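Local coordinates for spike protein S1 (Bat coronavirus HKU9, PDB 5GYQ), which probably attaches the virion to a host-cell receptor to start infection, the fragment here being the putative receptor-binding domain of the spike, at residues 58-64 with 163-167; 45-49 with 79-83; 98-102 with 152-158. One frame throughout, in Å; residues are numbered along the deposited sequence.

Interaction 1: 58-64 with 163-167; sequences SMCYGSV and KLVCP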
# COMPACT_ATOMS: atom_id res chain seq x y z
N SER A 58 -14.30 3.95 10.80
CA SER A 58 -15.31 4.55 11.67
C SER A 58 -14.72 5.36 12.82
O SER A 58 -15.44 6.09 13.50
CB SER A 58 -16.23 3.46 12.24
OG SER A 58 -15.54 2.66 13.19
N MET A 59 -13.42 5.24 13.05
CA MET A 59 -12.80 5.91 14.18
C MET A 59 -11.60 6.76 13.77
O MET A 59 -11.20 6.77 12.61
CB MET A 59 -12.39 4.89 15.24
CG MET A 59 -11.58 3.73 14.71
SD MET A 59 -11.42 2.40 15.92
CE MET A 59 -10.54 3.23 17.24
N CYS A 60 -11.05 7.48 14.74
CA CYS A 60 -9.92 8.38 14.50
C CYS A 60 -8.60 7.71 14.85
O CYS A 60 -8.56 6.71 15.57
CB CYS A 60 -10.08 9.67 15.30
SG CYS A 60 -11.52 10.67 14.84
N TYR A 61 -7.51 8.26 14.33
CA TYR A 61 -6.18 7.69 14.56
C TYR A 61 -5.14 8.77 14.81
O TYR A 61 -5.35 9.94 14.50
CB TYR A 61 -5.77 6.84 13.36
CG TYR A 61 -6.73 5.71 13.07
CD1 TYR A 61 -6.65 4.51 13.75
CD2 TYR A 61 -7.74 5.86 12.12
CE1 TYR A 61 -7.53 3.48 13.50
CE2 TYR A 61 -8.62 4.84 11.86
CZ TYR A 61 -8.51 3.65 12.55
OH TYR A 61 -9.40 2.63 12.29
N GLY A 62 -4.01 8.36 15.39
CA GLY A 62 -2.90 9.27 15.62
C GLY A 62 -2.28 9.71 14.31
O GLY A 62 -1.86 10.86 14.16
N SER A 63 -2.24 8.79 13.35
CA SER A 63 -1.77 9.06 12.00
C SER A 63 -2.13 7.90 11.09
O SER A 63 -2.32 6.77 11.55
CB SER A 63 -0.25 9.29 11.99
OG SER A 63 0.44 8.06 12.08
N VAL A 64 -2.22 8.18 9.79
CA VAL A 64 -2.52 7.13 8.82
C VAL A 64 -1.54 7.19 7.65
O VAL A 64 -1.30 8.25 7.10
CB VAL A 64 -3.96 7.25 8.28
CG1 VAL A 64 -4.21 6.22 7.18
CG2 VAL A 64 -4.97 7.09 9.40
N LYS A 163 -4.89 16.57 17.50
CA LYS A 163 -4.31 16.41 16.17
C LYS A 163 -4.40 14.96 15.71
O LYS A 163 -3.43 14.20 15.78
CB LYS A 163 -2.86 16.89 16.15
CG LYS A 163 -2.69 18.32 16.63
CD LYS A 163 -1.25 18.60 17.02
CE LYS A 163 -1.12 19.92 17.77
NZ LYS A 163 0.25 20.13 18.30
N LEU A 164 -5.58 14.58 15.23
CA LEU A 164 -5.84 13.22 14.80
C LEU A 164 -6.26 13.18 13.34
O LEU A 164 -6.52 14.22 12.73
CB LEU A 164 -6.93 12.59 15.67
CG LEU A 164 -6.72 12.62 17.18
CD1 LEU A 164 -7.93 12.02 17.90
CD2 LEU A 164 -5.44 11.90 17.57
N VAL A 165 -6.31 11.98 12.78
CA VAL A 165 -6.88 11.77 11.46
C VAL A 165 -8.29 11.20 11.62
O VAL A 165 -8.45 10.06 12.05
CB VAL A 165 -6.03 10.83 10.60
CG1 VAL A 165 -6.65 10.69 9.21
CG2 VAL A 165 -4.61 11.34 10.50
N CYS A 166 -9.30 11.99 11.28
CA CYS A 166 -10.68 11.55 11.48
C CYS A 166 -11.43 11.36 10.16
O CYS A 166 -11.24 12.13 9.22
CB CYS A 166 -11.43 12.56 12.36
SG CYS A 166 -10.96 12.49 14.12
N PRO A 167 -12.28 10.33 10.08
CA PRO A 167 -13.01 10.02 8.85
C PRO A 167 -14.16 10.99 8.57
O PRO A 167 -14.61 11.69 9.49
CB PRO A 167 -13.56 8.62 9.12
CG PRO A 167 -13.72 8.57 10.60
CD PRO A 167 -12.58 9.37 11.16
O HOH W 1 -2.80 13.35 13.45
O HOH W 2 -1.16 12.09 16.91
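Tyr61 and Val165 form a single antiparallel bridge, a hydrogen-bonded pair in which each residue spends both of its backbone polar groups on the other. Val165 N donates to Tyr61 O at 2.8 Å, almost straight, and Tyr61 N donates to Val165 O at 3.1 Å. Val165 O also receives a CA-H...O contact from Cys60 CA at 3.3 Å. Where the bridge ends, the facing carbonyls Gly62 O and Lys163 O, 4.0 Å apart, are both acceptors and cannot bond to each other, so water supplies the protons: water 1 donates to Gly62 O (2.8 Å) and to Lys163 O (2.6 Å). Water 2 reaches Gly62 O at 3.1 Å and, weakly, Lys163 O. Leu164 and Cys166 make backbone hydrogen bonds to Cys30, and Leu164 O also accepts from Gln3 NE2, while Gly62 N goes to Lys157 O and Tyr61 OH bonds to Leu56 O. On the far side of the bridge, Cys60 SG and Cys166 SG close a disulfide of 2.0 Å, and Cys60 SG also lies 4.0 Å from Pro167 CD. Val64 CG2 also meets Val165 CG1 at 4.0 Å. A disulfide beside an isolated beta bridge thus ties the C-terminal strand to the segment leading into strand 63-71, joining the small parallel sheet to the five-stranded antiparallel core sheet of the betacoronavirus S1 C-terminal domain.

Interaction 2: 45-49 with 79-83; sequences QLQCY and LFNRV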
# COMPACT_ATOMS: atom_id res chain seq x y z
N GLN A 45 -9.38 -8.47 -1.88
CA GLN A 45 -9.07 -9.05 -0.58
C GLN A 45 -8.70 -7.97 0.43
O GLN A 45 -7.79 -7.18 0.19
CB GLN A 45 -7.92 -10.06 -0.70
CG GLN A 45 -8.24 -11.45 -0.15
CD GLN A 45 -8.64 -12.44 -1.22
OE1 GLN A 45 -8.30 -12.27 -2.40
NE2 GLN A 45 -9.36 -13.48 -0.83
N LEU A 46 -9.42 -7.93 1.55
CA LEU A 46 -9.13 -6.95 2.60
C LEU A 46 -8.79 -7.64 3.91
O LEU A 46 -9.63 -8.30 4.51
CB LEU A 46 -10.32 -6.01 2.79
CG LEU A 46 -10.25 -4.98 3.92
CD1 LEU A 46 -9.09 -4.00 3.72
CD2 LEU A 46 -11.56 -4.22 4.04
N GLN A 47 -7.54 -7.49 4.35
CA GLN A 47 -7.08 -8.16 5.55
C GLN A 47 -6.57 -7.17 6.59
O GLN A 47 -5.67 -6.39 6.31
CB GLN A 47 -5.97 -9.16 5.20
CG GLN A 47 -5.55 -10.04 6.36
CD GLN A 47 -6.56 -11.11 6.66
OE1 GLN A 47 -6.97 -11.87 5.78
NE2 GLN A 47 -6.98 -11.19 7.92
N CYS A 48 -7.14 -7.21 7.79
CA CYS A 48 -6.76 -6.25 8.81
C CYS A 48 -6.08 -6.89 10.03
O CYS A 48 -6.37 -8.02 10.39
CB CYS A 48 -7.99 -5.46 9.27
SG CYS A 48 -8.66 -4.33 8.03
N TYR A 49 -5.18 -6.13 10.64
CA TYR A 49 -4.42 -6.56 11.81
C TYR A 49 -4.47 -5.49 12.90
O TYR A 49 -3.98 -4.38 12.70
CB TYR A 49 -2.97 -6.85 11.43
CG TYR A 49 -2.81 -7.69 10.18
CD1 TYR A 49 -2.75 -9.07 10.26
CD2 TYR A 49 -2.70 -7.10 8.93
CE1 TYR A 49 -2.61 -9.85 9.12
CE2 TYR A 49 -2.56 -7.86 7.79
CZ TYR A 49 -2.51 -9.24 7.89
OH TYR A 49 -2.36 -10.00 6.76
N LEU A 79 2.38 -12.29 0.83
CA LEU A 79 2.29 -11.11 1.68
C LEU A 79 1.33 -11.36 2.84
O LEU A 79 1.64 -11.05 3.99
CB LEU A 79 1.85 -9.89 0.87
CG LEU A 79 1.77 -8.56 1.63
CD1 LEU A 79 3.14 -8.15 2.13
CD2 LEU A 79 1.18 -7.47 0.75
N PHE A 80 0.17 -11.92 2.51
CA PHE A 80 -0.83 -12.28 3.52
C PHE A 80 -0.31 -13.34 4.50
O PHE A 80 -0.51 -13.21 5.71
CB PHE A 80 -2.11 -12.79 2.85
CG PHE A 80 -2.96 -11.70 2.25
CD1 PHE A 80 -2.96 -10.43 2.80
CD2 PHE A 80 -3.77 -11.95 1.16
CE1 PHE A 80 -3.75 -9.42 2.26
CE2 PHE A 80 -4.56 -10.95 0.61
CZ PHE A 80 -4.54 -9.68 1.17
N ASN A 81 0.34 -14.37 3.98
CA ASN A 81 0.78 -15.48 4.82
C ASN A 81 2.15 -15.24 5.45
O ASN A 81 2.65 -16.09 6.19
CB ASN A 81 0.81 -16.77 4.01
CG ASN A 81 -0.56 -17.16 3.51
OD1 ASN A 81 -1.57 -16.96 4.19
ND2 ASN A 81 -0.62 -17.71 2.30
N ARG A 82 2.74 -14.09 5.14
CA ARG A 82 4.06 -13.72 5.64
C ARG A 82 5.10 -14.80 5.31
O ARG A 82 5.78 -15.34 6.19
CB ARG A 82 3.98 -13.43 7.14
CG ARG A 82 3.14 -12.19 7.39
CD ARG A 82 2.89 -11.87 8.85
NE ARG A 82 2.03 -10.70 8.95
CZ ARG A 82 1.63 -10.14 10.09
NH1 ARG A 82 2.01 -10.65 11.25
NH2 ARG A 82 0.85 -9.07 10.06
N VAL A 83 5.18 -15.10 4.02
CA VAL A 83 6.19 -15.98 3.45
C VAL A 83 7.13 -15.13 2.61
O VAL A 83 6.67 -14.29 1.83
CB VAL A 83 5.54 -17.09 2.59
CG1 VAL A 83 6.58 -17.82 1.76
CG2 VAL A 83 4.75 -18.05 3.46
O HOH W 3 0.61 -9.93 6.43
O HOH W 4 -2.80 -12.46 6.80
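Here the C-terminal end of helix 73-81 packs against strand 43-49, an outermost strand of the antiparallel core sheet of the betacoronavirus receptor-binding domain. Leu79 offers its carbonyl: water 3 donates to Leu79 O at 2.9 Å while lying 3.0 Å from Tyr49 OH. Phe80 follows with the main apolar contact. Its ring reaches the strand so that CE2 lies 3.7 Å from Gln45 CB and CE1 lies 3.7 Å from Gln47 CB, the glutamines contributing methylene rather than amide groups; Leu102 of the next strand also touches this ring. Phe80 O is linked to Tyr49 OH by water 4, 2.6 Å from the carbonyl and 2.5 Å from the hydroxyl. At Arg82 the chain leaves the helix with positive phi, and its extended side chain returns to the strand. Water 3 accepts from Arg82 NE at 3.0 Å, and the guanidinium makes a cation-pi contact with Tyr49, Arg82 CZ sitting 4.7 Å from the ring centroid and NH2 3.6 Å from Tyr49 CD1.

Interaction 3: 98-102 with 152-158; sequences FYGCL and AVITLKP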
# COMPACT_ATOMS: atom_id res chain seq x y z
N PHE A 98 2.89 -4.94 12.56
CA PHE A 98 2.05 -4.12 11.69
C PHE A 98 0.65 -3.96 12.26
O PHE A 98 -0.04 -4.95 12.53
CB PHE A 98 1.99 -4.73 10.29
CG PHE A 98 1.11 -3.97 9.34
CD1 PHE A 98 1.43 -2.68 8.96
CD2 PHE A 98 -0.03 -4.56 8.81
CE1 PHE A 98 0.61 -1.98 8.08
CE2 PHE A 98 -0.84 -3.87 7.94
CZ PHE A 98 -0.52 -2.58 7.57
N TYR A 99 0.25 -2.71 12.45
CA TYR A 99 -1.12 -2.38 12.85
C TYR A 99 -1.76 -1.61 11.71
O TYR A 99 -1.33 -0.51 11.36
CB TYR A 99 -1.12 -1.56 14.14
CG TYR A 99 -2.45 -0.93 14.51
CD1 TYR A 99 -3.63 -1.64 14.42
CD2 TYR A 99 -2.51 0.38 14.98
CE1 TYR A 99 -4.85 -1.07 14.77
CE2 TYR A 99 -3.71 0.96 15.33
CZ TYR A 99 -4.88 0.24 15.23
OH TYR A 99 -6.08 0.81 15.57
N GLY A 100 -2.79 -2.20 11.10
CA GLY A 100 -3.42 -1.59 9.95
C GLY A 100 -4.03 -2.59 8.99
O GLY A 100 -4.44 -3.67 9.41
N CYS A 101 -4.10 -2.26 7.70
CA CYS A 101 -4.78 -3.12 6.75
C CYS A 101 -4.11 -3.25 5.38
O CYS A 101 -3.49 -2.31 4.88
CB CYS A 101 -6.22 -2.63 6.54
SG CYS A 101 -7.27 -2.84 7.99
N LEU A 102 -4.24 -4.43 4.80
CA LEU A 102 -3.83 -4.71 3.43
C LEU A 102 -5.06 -4.78 2.55
O LEU A 102 -5.90 -5.67 2.73
CB LEU A 102 -3.04 -6.01 3.34
CG LEU A 102 -1.83 -6.17 4.26
CD1 LEU A 102 -1.22 -7.55 4.08
CD2 LEU A 102 -0.80 -5.09 3.97
N ALA A 152 -3.22 -1.23 -1.53
CA ALA A 152 -3.08 -0.14 -0.58
C ALA A 152 -2.83 -0.71 0.81
O ALA A 152 -3.66 -1.43 1.36
CB ALA A 152 -4.33 0.74 -0.58
N VAL A 153 -1.65 -0.41 1.35
CA VAL A 153 -1.29 -0.80 2.70
C VAL A 153 -1.57 0.37 3.62
O VAL A 153 -0.93 1.42 3.52
CB VAL A 153 0.19 -1.20 2.81
CG1 VAL A 153 0.52 -1.62 4.24
CG2 VAL A 153 0.51 -2.32 1.83
N ILE A 154 -2.55 0.19 4.50
CA ILE A 154 -2.95 1.24 5.42
C ILE A 154 -2.33 0.99 6.78
O ILE A 154 -2.71 0.06 7.47
CB ILE A 154 -4.48 1.33 5.53
CG1 ILE A 154 -5.11 1.41 4.14
CG2 ILE A 154 -4.89 2.53 6.37
CD1 ILE A 154 -6.62 1.39 4.13
N THR A 155 -1.36 1.82 7.16
CA THR A 155 -0.72 1.74 8.47
C THR A 155 -1.39 2.71 9.43
O THR A 155 -1.51 3.90 9.13
CB THR A 155 0.78 2.05 8.40
OG1 THR A 155 1.42 1.18 7.46
CG2 THR A 155 1.42 1.87 9.77
N LEU A 156 -1.80 2.21 10.58
CA LEU A 156 -2.51 3.03 11.55
C LEU A 156 -1.66 3.30 12.79
O LEU A 156 -0.88 2.45 13.21
CB LEU A 156 -3.81 2.34 11.96
CG LEU A 156 -4.74 1.97 10.81
CD1 LEU A 156 -5.86 1.07 11.32
CD2 LEU A 156 -5.31 3.22 10.17
N LYS A 157 -1.82 4.49 13.35
CA LYS A 157 -1.25 4.77 14.67
C LYS A 157 -2.38 5.15 15.62
O LYS A 157 -3.27 5.91 15.26
CB LYS A 157 -0.19 5.87 14.60
CG LYS A 157 1.24 5.34 14.58
CD LYS A 157 2.22 6.36 14.02
CE LYS A 157 2.29 7.62 14.87
NZ LYS A 157 3.18 7.46 16.06
N PRO A 158 -2.35 4.59 16.85
CA PRO A 158 -3.42 4.83 17.82
C PRO A 158 -3.54 6.30 18.20
O PRO A 158 -2.54 7.03 18.23
CB PRO A 158 -2.99 3.99 19.03
CG PRO A 158 -1.52 3.81 18.87
CD PRO A 158 -1.28 3.74 17.39
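Leu102 and Val153 pack on one face of the sheet, Leu102 CD2 lying 3.7 Å from Val153 CG1, and Phe98 reaches back over the same face to put its CZ 3.6 Å from that methyl. On the opposite face Cys101 CB approaches Ile154 CB at 4.4 Å, and Cys101 SG is held in a disulfide with Cys48. Farther along, Leu156 CB sits over the Tyr99 ring in a CH-pi contact, 4.0 Å from its centroid, while Pro158 CD lies 4.2 Å from Tyr99 CE2. Gly100 has no side chain to fit: a CB there would clash with Ile154 O, and its backbone angles by themselves call for glycine, so Gly100 CA comes within 3.1 Å of Ile154 O. Between the faces run the backbone bonds. Cys101 N to Ile154 O and Ile154 N to Cys101 O, both 2.7 Å, make the hydrogen-bonded pair, and Leu156 N to Tyr99 O at 2.9 Å extends the ladder. At the edge, Thr155 OG1 lies 3.3 Å from Phe98 CE1, near the ring plane. Segments 100-102 and 152-157 run antiparallel, 174° between their directions, as parts of adjoining strands of the twisted five-stranded sheet that forms the core subdomain of betacoronavirus receptor-binding domains.

Interaction 3 is the buried contact, a regular strand ladder in the middle of the five-stranded sheet; interaction 2 is a surface contact at one of its outer strands, and interaction 1, partly buried, lies at one end of the domain. Interactions 1 and 3 meet where Gly62 N faces Lys157 O (2.6 Å) and Ser63 O faces Lys157 N (2.9 Å), probable hydrogen bonds between neighbouring strands. The Cys48-Cys101 disulfide joins the neighbouring strands of interactions 2 and 3. Chemistry follows place: a ladder of direct backbone bonds with apolar side chains inside, a single two-bond bridge with a disulfide and bridging waters at the end, and waters with a cation-pi pair outside.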